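Tannase (Lactobacillus plantarum, PDB 3WA7) hydrolyses galloyl ester bonds of tannins as an alpha/beta-hydrolase. Local coordinates at residues L102-V107 with W463-C468. Residues are numbered along the deposited sequence; the frame is centred on the assembly and turned at random.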
loop_
_atom_site.group_PDB
_atom_site.type_symbol
_atom_site.label_atom_id
_atom_site.label_comp_id
_atom_site.label_asym_id
_atom_site.label_seq_id
_atom_site.Cartn_x
_atom_site.Cartn_y
_atom_site.Cartn_z
ATOM N N LEU A 102 12.140 15.125 7.244
ATOM C CA LEU A 102 13.354 15.930 7.160
ATOM C C LEU A 102 13.734 16.423 8.551
ATOM O O LEU A 102 14.907 16.422 8.928
ATOM C CB LEU A 102 13.128 17.117 6.221
ATOM C CG LEU A 102 13.005 16.727 4.746
ATOM C CD1 LEU A 102 12.536 17.920 3.923
ATOM C CD2 LEU A 102 14.353 16.209 4.251
ATOM N N LYS A 103 12.726 16.837 9.308
ATOM C CA LYS A 103 12.921 17.321 10.670
ATOM C C LYS A 103 13.484 16.197 11.543
ATOM O O LYS A 103 14.262 16.439 12.470
ATOM C CB LYS A 103 11.578 17.809 11.234
ATOM C CG LYS A 103 11.645 18.386 12.641
ATOM C CD LYS A 103 10.292 18.944 13.054
ATOM C CE LYS A 103 10.336 19.560 14.446
ATOM N NZ LYS A 103 10.671 18.546 15.486
ATOM N N ARG A 104 13.094 14.965 11.224
ATOM C CA ARG A 104 13.531 13.782 11.962
ATOM C C ARG A 104 14.927 13.308 11.544
ATOM O O ARG A 104 15.483 12.393 12.152
ATOM C CB ARG A 104 12.528 12.646 11.749
ATOM C CG ARG A 104 12.670 11.483 12.711
ATOM C CD ARG A 104 12.032 11.802 14.055
ATOM N NE ARG A 104 11.912 10.609 14.888
ATOM C CZ ARG A 104 10.982 10.443 15.824
ATOM N NH1 ARG A 104 10.087 11.395 16.050
ATOM N NH2 ARG A 104 10.941 9.319 16.526
ATOM N N GLY A 105 15.482 13.922 10.504
ATOM C CA GLY A 105 16.811 13.555 10.046
ATOM C C GLY A 105 16.865 12.542 8.916
ATOM O O GLY A 105 17.933 12.022 8.593
ATOM N N TYR A 106 15.721 12.253 8.306
ATOM C CA TYR A 106 15.689 11.291 7.207
ATOM C C TYR A 106 15.933 11.966 5.867
ATOM O O TYR A 106 15.537 13.113 5.658
ATOM C CB TYR A 106 14.322 10.608 7.107
ATOM C CG TYR A 106 13.828 9.926 8.358
ATOM C CD1 TYR A 106 12.474 9.635 8.510
ATOM C CD2 TYR A 106 14.699 9.572 9.390
ATOM C CE1 TYR A 106 11.993 9.015 9.655
ATOM C CE2 TYR A 106 14.227 8.949 10.545
ATOM C CZ TYR A 106 12.872 8.677 10.668
ATOM O OH TYR A 106 12.385 8.072 11.805
ATOM N N VAL A 107 16.598 11.252 4.967
ATOM C CA VAL A 107 16.796 11.753 3.619
ATOM C C VAL A 107 15.533 11.227 2.936
ATOM O O VAL A 107 15.056 10.140 3.269
ATOM C CB VAL A 107 18.051 11.147 2.956
ATOM C CG1 VAL A 107 17.995 11.333 1.438
ATOM C CG2 VAL A 107 19.296 11.834 3.504
ATOM N N TRP A 463 9.285 3.767 15.172
ATOM C CA TRP A 463 9.582 2.426 14.669
ATOM C C TRP A 463 10.842 2.483 13.806
ATOM O O TRP A 463 11.739 1.653 13.946
ATOM C CB TRP A 463 8.403 1.906 13.840
ATOM C CG TRP A 463 8.641 0.588 13.148
ATOM C CD1 TRP A 463 8.712 -0.649 13.726
ATOM C CD2 TRP A 463 8.812 0.380 11.739
ATOM N NE1 TRP A 463 8.914 -1.614 12.765
ATOM C CE2 TRP A 463 8.979 -1.009 11.537
ATOM C CE3 TRP A 463 8.839 1.234 10.628
ATOM C CZ2 TRP A 463 9.171 -1.566 10.264
ATOM C CZ3 TRP A 463 9.030 0.679 9.361
ATOM C CH2 TRP A 463 9.193 -0.709 9.194
ATOM N N ILE A 464 10.913 3.468 12.916
ATOM C CA ILE A 464 12.079 3.607 12.053
ATOM C C ILE A 464 13.356 3.815 12.874
ATOM O O ILE A 464 14.359 3.136 12.654
ATOM C CB ILE A 464 11.905 4.783 11.060
ATOM C CG1 ILE A 464 10.808 4.436 10.044
ATOM C CG2 ILE A 464 13.227 5.075 10.351
ATOM C CD1 ILE A 464 10.547 5.518 9.013
ATOM N N ASP A 465 13.317 4.743 13.825
ATOM C CA ASP A 465 14.486 5.008 14.658
ATOM C C ASP A 465 14.880 3.775 15.467
ATOM O O ASP A 465 16.060 3.539 15.718
ATOM C CB ASP A 465 14.224 6.187 15.601
ATOM C CG ASP A 465 14.086 7.505 14.861
ATOM O OD1 ASP A 465 14.431 7.555 13.662
ATOM O OD2 ASP A 465 13.646 8.493 15.481
ATOM N N GLY A 466 13.887 2.991 15.870
ATOM C CA GLY A 466 14.168 1.786 16.629
ATOM C C GLY A 466 14.972 0.803 15.794
ATOM O O GLY A 466 15.897 0.161 16.291
ATOM N N LEU A 467 14.619 0.692 14.516
ATOM C CA LEU A 467 15.307 -0.213 13.596
ATOM C C LEU A 467 16.716 0.254 13.242
ATOM O O LEU A 467 17.645 -0.548 13.145
ATOM C CB LEU A 467 14.517 -0.345 12.289
ATOM C CG LEU A 467 13.138 -1.007 12.265
ATOM C CD1 LEU A 467 12.542 -0.868 10.873
ATOM C CD2 LEU A 467 13.257 -2.472 12.643
ATOM N N CYS A 468 16.868 1.557 13.049
ATOM C CA CYS A 468 18.147 2.122 12.648
ATOM C C CYS A 468 19.103 2.514 13.768
ATOM O O CYS A 468 20.318 2.380 13.614
ATOM C CB CYS A 468 17.895 3.326 11.734
ATOM S SG CYS A 468 16.920 2.916 10.259
#
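Arg104 and Tyr106 face Ile464 and Asp465 across a wide backbone gap, with the CA atoms of Arg104 and Asp465 9.2 Å apart, so the contact is made by side chains, with Arg104 and Tyr106 spanning most of the gap. Segment 102-107 runs from the end of helix 95-103 through a turn into strand 107-111. A Schellman motif ends the helix, and Gly105 takes the positive phi that the motif needs. Asp465 is the centre of the contact: between the two segments, OD2 goes to Arg104 and OD1 to Tyr106. Arg104 forms a salt bridge side-on through NE and NH2, both to the same oxygen. NE lies 2.8 Å from Asp465 OD2 and meets it on the syn side. The second bond, from Arg104 NH2 to Asp465 OD2, measures 3.0 Å and is more bent (136°). The Arg104 chain bends at chi2 (79°), which lays the edge of the guanidinium against the carboxylate. The other oxygen, Asp465 OD1, accepts the Tyr106 hydroxyl at 2.8 Å from OH, well above the carboxylate plane. Ring and carboxylate are nearly perpendicular (78°). Ile464 packs beside the same phenol: its CG2 is 3.6 Å from Tyr106 CZ, and its CD1 reaches CE1. Arg104 CB sits over the centre of one face of the Tyr106 ring. Tyr62 OH also bonds Asp465 OD1, and Asn60 ND2 bonds OD2. These donors, with the arginine, would probably favour the charged carboxylate. Phe461, one turn before Asp465 in helix 457-468, meets the Tyr106 ring edge-to-face. The contact thus ties the C-terminal helix 457-468 to the turn leading into strand 107-111 of the central mixed sheet. On the helix, Trp463 and Leu467 pack against strands 199-203 and 410-414. At the other segment, Leu102 at the end of helix 95-103 touches strand 22-33.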